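Family 88 glycosyl hydrolase (Bacteroides thetaiotaomicron, PDB 5NOA) probably acts as a polysaccharide lyase of the human gut microbiota, removing rhamnose caps from complex arabinogalactan proteins such as gum arabic. Local coordinates at residues F55-A60 with T356-V361; Y117-Q122 with G161-M166; P287-T292 with G333-V338. All coordinates share one frame; numbering follows the deposited sequence.

Contact 1 (F55-A60 with T356-V361)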
loop_
_atom_site.group_PDB
_atom_site.type_symbol
_atom_site.label_atom_id
_atom_site.label_comp_id
_atom_site.label_asym_id
_atom_site.label_seq_id
_atom_site.Cartn_x
_atom_site.Cartn_y
_atom_site.Cartn_z
ATOM N N PHE A 55 3.336 -13.852 3.364
ATOM C CA PHE A 55 4.165 -12.985 2.527
ATOM C C PHE A 55 3.361 -11.840 1.910
ATOM O O PHE A 55 2.111 -11.856 1.890
ATOM C CB PHE A 55 4.821 -13.868 1.451
ATOM C CG PHE A 55 6.037 -13.307 0.749
ATOM C CD1 PHE A 55 7.146 -12.847 1.442
ATOM C CD2 PHE A 55 6.115 -13.376 -0.639
ATOM C CE1 PHE A 55 8.284 -12.416 0.768
ATOM C CE2 PHE A 55 7.231 -12.939 -1.309
ATOM C CZ PHE A 55 8.307 -12.451 -0.604
ATOM N N TRP A 56 4.085 -10.858 1.379
ATOM C CA TRP A 56 3.518 -9.532 1.104
ATOM C C TRP A 56 2.304 -9.521 0.219
ATOM O O TRP A 56 1.458 -8.655 0.392
ATOM C CB TRP A 56 4.567 -8.592 0.517
ATOM C CG TRP A 56 4.942 -8.920 -0.891
ATOM C CD1 TRP A 56 5.912 -9.790 -1.298
ATOM C CD2 TRP A 56 4.328 -8.408 -2.087
ATOM N NE1 TRP A 56 5.936 -9.858 -2.672
ATOM C CE2 TRP A 56 4.976 -9.006 -3.169
ATOM C CE3 TRP A 56 3.276 -7.503 -2.331
ATOM C CZ2 TRP A 56 4.616 -8.747 -4.484
ATOM C CZ3 TRP A 56 2.918 -7.255 -3.650
ATOM C CH2 TRP A 56 3.582 -7.893 -4.705
ATOM N N ASP A 57 2.273 -10.370 -0.797
ATOM C CA ASP A 57 1.179 -10.249 -1.768
ATOM C C ASP A 57 -0.153 -10.639 -1.104
ATOM O O ASP A 57 -1.158 -9.946 -1.269
ATOM C CB ASP A 57 1.504 -11.029 -3.035
ATOM C CG ASP A 57 1.790 -12.538 -2.812
ATOM O OD1 ASP A 57 2.418 -12.953 -1.785
ATOM O OD2 ASP A 57 1.404 -13.324 -3.700
ATOM N N ASN A 58 -0.144 -11.725 -0.340
ATOM C CA ASN A 58 -1.339 -12.099 0.419
ATOM C C ASN A 58 -1.602 -11.081 1.500
ATOM O O ASN A 58 -2.755 -10.670 1.733
ATOM C CB ASN A 58 -1.178 -13.481 1.034
ATOM C CG ASN A 58 -1.170 -14.578 0.020
ATOM O OD1 ASN A 58 -1.730 -14.446 -1.066
ATOM N ND2 ASN A 58 -0.539 -15.678 0.377
ATOM N N ALA A 59 -0.550 -10.626 2.165
ATOM C CA ALA A 59 -0.708 -9.666 3.249
ATOM C C ALA A 59 -1.284 -8.335 2.776
ATOM O O ALA A 59 -2.031 -7.677 3.503
ATOM C CB ALA A 59 0.597 -9.470 3.977
ATOM N N ALA A 60 -0.930 -7.927 1.560
ATOM C CA ALA A 60 -1.444 -6.692 1.000
ATOM C C ALA A 60 -2.935 -6.796 0.766
ATOM O O ALA A 60 -3.681 -5.857 1.044
ATOM C CB ALA A 60 -0.683 -6.310 -0.272
ATOM N N THR A 356 -5.426 -10.109 -12.693
ATOM C CA THR A 356 -5.756 -9.695 -11.342
ATOM C C THR A 356 -4.732 -10.217 -10.375
ATOM O O THR A 356 -3.910 -11.087 -10.736
ATOM C CB THR A 356 -7.162 -10.130 -10.886
ATOM O OG1 THR A 356 -7.590 -9.316 -9.765
ATOM C CG2 THR A 356 -7.247 -11.607 -10.502
ATOM N N SER A 357 -4.782 -9.727 -9.155
ATOM C CA SER A 357 -3.917 -10.282 -8.119
ATOM C C SER A 357 -4.486 -9.893 -6.766
ATOM O O SER A 357 -5.218 -8.938 -6.609
ATOM C CB SER A 357 -2.502 -9.749 -8.193
ATOM O OG SER A 357 -2.524 -8.383 -7.831
ATOM N N ASN A 358 -4.019 -10.620 -5.765
ATOM C CA ASN A 358 -4.276 -10.321 -4.379
ATOM C C ASN A 358 -3.991 -8.858 -4.028
ATOM O O ASN A 358 -4.862 -8.169 -3.498
ATOM C CB ASN A 358 -3.495 -11.299 -3.458
ATOM C CG ASN A 358 -2.048 -11.574 -3.909
ATOM O OD1 ASN A 358 -1.421 -10.824 -4.639
ATOM N ND2 ASN A 358 -1.519 -12.697 -3.416
ATOM N N PHE A 359 -2.786 -8.373 -4.343
ATOM C CA PHE A 359 -2.413 -7.011 -3.969
ATOM C C PHE A 359 -3.204 -5.980 -4.766
ATOM O O PHE A 359 -3.483 -4.899 -4.254
ATOM C CB PHE A 359 -0.901 -6.791 -4.088
ATOM C CG PHE A 359 -0.362 -6.899 -5.492
ATOM C CD1 PHE A 359 -0.375 -5.812 -6.337
ATOM C CD2 PHE A 359 0.177 -8.092 -5.963
ATOM C CE1 PHE A 359 0.084 -5.937 -7.631
ATOM C CE2 PHE A 359 0.640 -8.201 -7.276
ATOM C CZ PHE A 359 0.595 -7.115 -8.095
ATOM N N GLY A 360 -3.589 -6.303 -5.999
ATOM C CA GLY A 360 -4.388 -5.385 -6.818
ATOM C C GLY A 360 -5.781 -5.232 -6.251
ATOM O O GLY A 360 -6.351 -4.142 -6.225
ATOM N N VAL A 361 -6.364 -6.339 -5.824
ATOM C CA VAL A 361 -7.675 -6.296 -5.166
ATOM C C VAL A 361 -7.563 -5.507 -3.877
ATOM O O VAL A 361 -8.431 -4.671 -3.574
ATOM C CB VAL A 361 -8.214 -7.720 -4.916
ATOM C CG1 VAL A 361 -9.418 -7.733 -3.982
ATOM C CG2 VAL A 361 -8.503 -8.419 -6.248
#
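Asn358 bonds across to two neighbouring side chains of helix 56-72. Its ND2 gives a nearly straight hydrogen bond to Asp57 OD2 (3.0 Å, 168°), from above the carboxylate plane. The same ND2 makes a more bent bond, of 2.9 Å, to Asn58 OD1. Asn358 CG sits between the backbone N and the carbonyl carbon (chi1 42°). In this pose OD1 can turn back to accept from Phe359 N. These polar residues form the partly exposed side.

On the packed side Phe359 and Ala60 are buried, while Trp56 is partly exposed. Phe359 CD2 lies 3.6 Å from Trp56 CH2, with the two rings tilted at 38° to each other. Phe359 CB meets Ala60 CB at 3.9 Å. Arg227 and Trp231 of helix 226-242 cover this side.

An alanine in place of Asn358 would probably leave Asp57 OD2 and Asn58 OD1 without this shared donor and open a gap between the helix starts.

Both segments hold the first turn of a helix, and Ser357 caps its own through OG and Gly360 N. One neutral amide thus links the two helix starts, and the carboxylate of Asp57 may also be stabilised by the N terminus of its own helix.

Contact 2 (Y117-Q122 with G161-M166)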
loop_
_atom_site.group_PDB
_atom_site.type_symbol
_atom_site.label_atom_id
_atom_site.label_comp_id
_atom_site.label_asym_id
_atom_site.label_seq_id
_atom_site.Cartn_x
_atom_site.Cartn_y
_atom_site.Cartn_z
ATOM N N TYR A 117 7.912 -9.690 4.679
ATOM C CA TYR A 117 7.463 -10.624 5.699
ATOM C C TYR A 117 7.009 -9.949 6.967
ATOM O O TYR A 117 6.803 -10.626 8.003
ATOM C CB TYR A 117 8.504 -11.724 5.962
ATOM C CG TYR A 117 8.258 -12.999 5.220
ATOM C CD1 TYR A 117 7.034 -13.658 5.313
ATOM C CD2 TYR A 117 9.280 -13.558 4.475
ATOM C CE1 TYR A 117 6.837 -14.871 4.657
ATOM C CE2 TYR A 117 9.089 -14.760 3.826
ATOM C CZ TYR A 117 7.872 -15.409 3.927
ATOM O OH TYR A 117 7.679 -16.581 3.239
ATOM N N GLN A 118 6.812 -8.633 6.916
ATOM C CA GLN A 118 6.345 -7.873 8.060
ATOM C C GLN A 118 5.017 -7.170 7.846
ATOM O O GLN A 118 4.374 -6.775 8.807
ATOM C CB GLN A 118 7.426 -6.873 8.460
ATOM C CG GLN A 118 8.750 -7.525 8.839
ATOM C CD GLN A 118 9.834 -6.531 9.123
ATOM O OE1 GLN A 118 9.778 -5.395 8.660
ATOM N NE2 GLN A 118 10.874 -6.956 9.861
ATOM N N ILE A 119 4.592 -7.019 6.587
ATOM C CA ILE A 119 3.296 -6.409 6.355
ATOM C C ILE A 119 2.179 -7.204 6.992
ATOM O O ILE A 119 1.165 -6.622 7.412
ATOM C CB ILE A 119 3.050 -6.116 4.861
ATOM C CG1 ILE A 119 1.564 -5.761 4.588
ATOM C CG2 ILE A 119 3.509 -7.244 3.961
ATOM C CD1 ILE A 119 1.279 -5.219 3.190
ATOM N N CYS A 120 2.323 -8.523 7.115
ATOM C CA CYS A 120 1.315 -9.306 7.842
ATOM C C CYS A 120 1.035 -8.749 9.250
ATOM O O CYS A 120 -0.075 -8.864 9.737
ATOM C CB CYS A 120 1.738 -10.773 7.893
ATOM S SG CYS A 120 3.283 -11.117 8.737
ATOM N N PHE A 121 2.053 -8.172 9.887
ATOM C CA PHE A 121 1.883 -7.611 11.210
ATOM C C PHE A 121 0.843 -6.509 11.249
ATOM O O PHE A 121 0.260 -6.273 12.315
ATOM C CB PHE A 121 3.217 -7.070 11.764
ATOM C CG PHE A 121 4.380 -8.053 11.827
ATOM C CD1 PHE A 121 4.192 -9.422 11.862
ATOM C CD2 PHE A 121 5.690 -7.562 11.939
ATOM C CE1 PHE A 121 5.286 -10.286 11.973
ATOM C CE2 PHE A 121 6.758 -8.400 12.057
ATOM C CZ PHE A 121 6.566 -9.768 12.073
ATOM N N GLN A 122 0.623 -5.812 10.121
ATOM C CA GLN A 122 -0.439 -4.801 10.093
ATOM C C GLN A 122 -1.795 -5.415 10.408
ATOM O O GLN A 122 -2.603 -4.865 11.171
ATOM C CB GLN A 122 -0.516 -4.103 8.747
ATOM C CG GLN A 122 0.747 -3.355 8.368
ATOM C CD GLN A 122 0.594 -2.548 7.094
ATOM O OE1 GLN A 122 -0.493 -1.994 6.831
ATOM N NE2 GLN A 122 1.667 -2.416 6.319
ATOM N N GLY A 161 8.611 -1.282 0.343
ATOM C CA GLY A 161 8.807 -1.547 1.748
ATOM C C GLY A 161 8.206 -0.501 2.660
ATOM O O GLY A 161 7.895 -0.777 3.821
ATOM N N LEU A 162 8.079 0.743 2.173
ATOM C CA LEU A 162 7.465 1.781 2.943
ATOM C C LEU A 162 6.012 1.471 3.267
ATOM O O LEU A 162 5.573 1.655 4.410
ATOM C CB LEU A 162 7.668 3.121 2.255
ATOM C CG LEU A 162 9.142 3.543 2.114
ATOM C CD1 LEU A 162 9.210 4.920 1.520
ATOM C CD2 LEU A 162 9.916 3.482 3.404
ATOM N N TYR A 163 5.232 0.991 2.295
ATOM C CA TYR A 163 3.874 0.537 2.646
ATOM C C TYR A 163 3.899 -0.661 3.564
ATOM O O TYR A 163 3.080 -0.804 4.461
ATOM C CB TYR A 163 3.080 0.159 1.399
ATOM C CG TYR A 163 1.629 -0.229 1.656
ATOM C CD1 TYR A 163 0.659 0.725 1.719
ATOM C CD2 TYR A 163 1.258 -1.534 1.883
ATOM C CE1 TYR A 163 -0.643 0.394 1.945
ATOM C CE2 TYR A 163 -0.053 -1.889 2.141
ATOM C CZ TYR A 163 -1.008 -0.933 2.163
ATOM O OH TYR A 163 -2.319 -1.212 2.418
ATOM N N MET A 164 4.841 -1.574 3.323
ATOM C CA MET A 164 4.844 -2.841 4.059
ATOM C C MET A 164 5.074 -2.602 5.537
ATOM O O MET A 164 4.451 -3.274 6.359
ATOM C CB MET A 164 5.925 -3.803 3.552
ATOM C CG MET A 164 5.888 -4.177 2.095
ATOM S SD MET A 164 4.293 -4.654 1.488
ATOM C CE MET A 164 4.503 -4.521 -0.285
ATOM N N VAL A 165 5.964 -1.658 5.883
ATOM C CA VAL A 165 6.450 -1.572 7.243
ATOM C C VAL A 165 6.115 -0.271 7.954
ATOM O O VAL A 165 5.944 -0.286 9.172
ATOM C CB VAL A 165 7.951 -1.905 7.396
ATOM C CG1 VAL A 165 8.274 -2.281 8.825
ATOM C CG2 VAL A 165 8.351 -3.040 6.485
ATOM N N MET A 166 5.993 0.863 7.271
ATOM C CA MET A 166 5.713 2.086 8.030
ATOM C C MET A 166 4.486 1.949 8.898
ATOM O O MET A 166 4.536 2.344 10.052
ATOM C CB MET A 166 5.597 3.311 7.147
ATOM C CG MET A 166 6.876 3.716 6.451
ATOM S SD MET A 166 6.834 5.338 5.684
ATOM C CE MET A 166 5.404 5.196 4.635
#
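Ile119 lays its side chain against Tyr163 and Met164 of helix 160-176. Its CG1 is anti to the backbone N (chi1 167°), and the extended branch carries CD1 to the edge of the Tyr163 ring. CD1 lies 3.7 Å from Tyr163 CE2, near the ring plane. Met164 has two modelled conformers. In one of them the chain bends at chi2 and SD comes beside CD1 and CG2 of Ile119. The backbones are close here too: Ile119 CA makes a C-H...O contact of 3.3 Å with Met164 O.

Gln122 supplies the polar grip. Its NE2 donates to Tyr163 O at 2.8 Å and to Met164 O at 2.9 Å. The first bond lies in the carbonyl plane. In the second, the amide N sits well above the carbonyl plane. Four residues after Tyr163 comes Pro167, which has no N-H to offer, so Gln122 serves a carbonyl that lacks the usual helical donor.

Gln118 OE1 rests against both methyls of Val165, 3.5 Å from CG1. Its NE2 is held by Gln147 and Val112. Tyr163 OH bonds to Thr63.

All the touching residues are buried. The contact joins the chain leading into helix 120-130, and its first turn, to helix 160-176, consistent with neighbouring helices of the (alpha/alpha)6 barrel expected for family 88 and the six-hairpin clan.

Contact 3 (P287-T292 with G333-V338)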
loop_
_atom_site.group_PDB
_atom_site.type_symbol
_atom_site.label_atom_id
_atom_site.label_comp_id
_atom_site.label_asym_id
_atom_site.label_seq_id
_atom_site.Cartn_x
_atom_site.Cartn_y
_atom_site.Cartn_z
ATOM N N PRO A 287 -3.364 1.179 -19.703
ATOM C CA PRO A 287 -3.805 1.177 -18.333
ATOM C C PRO A 287 -3.005 0.258 -17.395
ATOM O O PRO A 287 -2.529 -0.800 -17.762
ATOM C CB PRO A 287 -5.214 0.608 -18.417
ATOM C CG PRO A 287 -5.537 0.384 -19.782
ATOM C CD PRO A 287 -4.412 0.738 -20.640
ATOM N N GLU A 288 -2.934 0.663 -16.136
ATOM C CA GLU A 288 -2.485 -0.239 -15.081
ATOM C C GLU A 288 -3.267 0.118 -13.834
ATOM O O GLU A 288 -3.485 1.304 -13.564
ATOM C CB GLU A 288 -0.982 -0.175 -14.883
ATOM C CG GLU A 288 -0.412 -1.366 -14.093
ATOM C CD GLU A 288 -0.612 -1.330 -12.593
ATOM O OE1 GLU A 288 -0.370 -0.259 -12.005
ATOM O OE2 GLU A 288 -0.931 -2.420 -11.993
ATOM N N THR A 289 -3.664 -0.894 -13.068
ATOM C CA THR A 289 -4.600 -0.693 -11.971
ATOM C C THR A 289 -3.991 -0.503 -10.613
ATOM O O THR A 289 -4.527 0.260 -9.808
ATOM C CB THR A 289 -5.598 -1.831 -11.969
ATOM O OG1 THR A 289 -6.341 -1.780 -13.180
ATOM C CG2 THR A 289 -6.554 -1.835 -10.782
ATOM N N SER A 290 -2.962 -1.269 -10.271
ATOM C CA SER A 290 -2.494 -1.247 -8.890
ATOM C C SER A 290 -1.941 0.103 -8.463
ATOM O O SER A 290 -2.317 0.614 -7.389
ATOM C CB SER A 290 -1.511 -2.386 -8.603
ATOM O OG SER A 290 -0.341 -2.309 -9.395
ATOM N N GLY A 291 -1.068 0.691 -9.272
ATOM C CA GLY A 291 -0.591 2.067 -8.956
ATOM C C GLY A 291 -1.734 3.038 -8.868
ATOM O O GLY A 291 -1.911 3.718 -7.871
ATOM N N THR A 292 -2.551 3.058 -9.910
ATOM C CA THR A 292 -3.689 3.923 -9.949
ATOM C C THR A 292 -4.560 3.781 -8.706
ATOM O O THR A 292 -5.012 4.780 -8.130
ATOM C CB THR A 292 -4.539 3.640 -11.201
ATOM O OG1 THR A 292 -3.728 3.811 -12.358
ATOM C CG2 THR A 292 -5.774 4.523 -11.334
ATOM N N GLY A 333 -16.940 -8.720 -10.434
ATOM C CA GLY A 333 -16.121 -8.328 -9.321
ATOM C C GLY A 333 -14.621 -8.531 -9.497
ATOM O O GLY A 333 -13.853 -8.097 -8.660
ATOM N N LYS A 334 -14.193 -9.114 -10.608
ATOM C CA LYS A 334 -12.764 -9.234 -10.886
ATOM C C LYS A 334 -12.167 -7.852 -11.143
ATOM O O LYS A 334 -12.775 -7.002 -11.783
ATOM C CB LYS A 334 -12.564 -10.164 -12.082
ATOM C CG LYS A 334 -11.120 -10.456 -12.368
ATOM C CD LYS A 334 -10.981 -11.522 -13.460
ATOM C CE LYS A 334 -9.534 -11.823 -13.740
ATOM N NZ LYS A 334 -9.419 -12.912 -14.750
ATOM N N ILE A 335 -10.978 -7.619 -10.607
ATOM C CA ILE A 335 -10.212 -6.390 -10.841
ATOM C C ILE A 335 -9.118 -6.688 -11.835
ATOM O O ILE A 335 -8.185 -7.410 -11.546
ATOM C CB ILE A 335 -9.593 -5.883 -9.533
ATOM C CG1 ILE A 335 -10.677 -5.625 -8.469
ATOM C CG2 ILE A 335 -8.734 -4.643 -9.778
ATOM C CD1 ILE A 335 -11.810 -4.746 -8.956
ATOM N N GLY A 336 -9.227 -6.102 -13.029
ATOM C CA GLY A 336 -8.272 -6.333 -14.094
ATOM C C GLY A 336 -7.225 -5.269 -14.278
ATOM O O GLY A 336 -7.175 -4.309 -13.517
ATOM N N TYR A 337 -6.392 -5.442 -15.307
ATOM C CA TYR A 337 -5.284 -4.561 -15.660
ATOM C C TYR A 337 -4.272 -4.402 -14.526
ATOM O O TYR A 337 -3.581 -3.380 -14.447
ATOM C CB TYR A 337 -5.751 -3.213 -16.211
ATOM C CG TYR A 337 -6.416 -3.264 -17.545
ATOM C CD1 TYR A 337 -5.670 -3.360 -18.707
ATOM C CD2 TYR A 337 -7.774 -3.153 -17.643
ATOM C CE1 TYR A 337 -6.254 -3.352 -19.941
ATOM C CE2 TYR A 337 -8.394 -3.166 -18.888
ATOM C CZ TYR A 337 -7.643 -3.255 -20.057
ATOM O OH TYR A 337 -8.253 -3.234 -21.258
ATOM N N VAL A 338 -4.118 -5.430 -13.702
ATOM C CA VAL A 338 -3.113 -5.391 -12.665
ATOM C C VAL A 338 -1.769 -5.864 -13.234
ATOM O O VAL A 338 -1.665 -6.964 -13.765
ATOM C CB VAL A 338 -3.505 -6.224 -11.451
ATOM C CG1 VAL A 338 -2.405 -6.208 -10.385
ATOM C CG2 VAL A 338 -4.820 -5.741 -10.879
#
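Thr289 bonds to two successive carbonyls of the 333-338 loop. Its OG1 donates to Gly336 O at 2.7 Å, in the carbonyl plane. Its backbone N donates to Tyr337 O at 2.8 Å, this time from above the plane. Tyr337 O also receives a C-H...O contact from Glu288 CA. The CG2 of Thr289, anti to its backbone N (chi1 of OG1 -63°), meets Ile335 CG2 at 3.7 Å. The hydroxyl takes the polar contact and the methyl packs on Ile335.

Pro287 covers one face of the Tyr337 ring. Its CG stands 4.1 Å from the ring centroid, a CH-pi contact displaced toward the rim near CE1. Val338 packs against Thr289 CB through CG2.

The next shell fixes these groups. Glu288 is the N-cap of helix 289-304. Its chain bends at chi2 (-78°), bringing the carboxylate back to the first turn. OE1 accepts from Gly291 N at 3.0 Å, on its syn lone pair. OE2 accepts from Ser290 N at 2.9 Å and from Ser290 OG at 2.7 Å. Gln339 N, just past the loop segment, is a further donor to OE2, so the cap also reaches the loop. Together these donors fix the orientation of the carboxylate.

Farther out, Tyr323 of helix 310-328 bonds to Thr289 OG1, and Arg227 bonds to Ser290 OG. Tyr337 has a left-handed backbone (phi 58°), which makes a bend in the loop. Backbone bonds to Ala328, Ala353 and Ser355 tie the loop to its surroundings.

The contact docks a capped helix N terminus on the long loop between helices 310-328 and 358-377, consistent with the (alpha/alpha)6 barrel of this family.

Overall arrangement
From the N terminus, helix 56-72 starts first, and its partner comes only with helix 358-377 near the end of the chain. Contact 1 closes a loop of almost 300 residues and brings the early and late helices together. Contacts 2 and 3 are nested inside that loop, one after the other. Contact 2 closes a short loop of 38 residues that holds helix 135-149, tying helix 120-130 to 160-176. Contact 3 runs from helix 289-304 to the loop after helix 310-328 and closes the span holding that helix. Contact 1 touches both: Ala59 packs on Ile119, and Thr356 OG1 bonds to Ile335 O. Contacts 2 and 3 do not touch, their centres being about 22 Å apart.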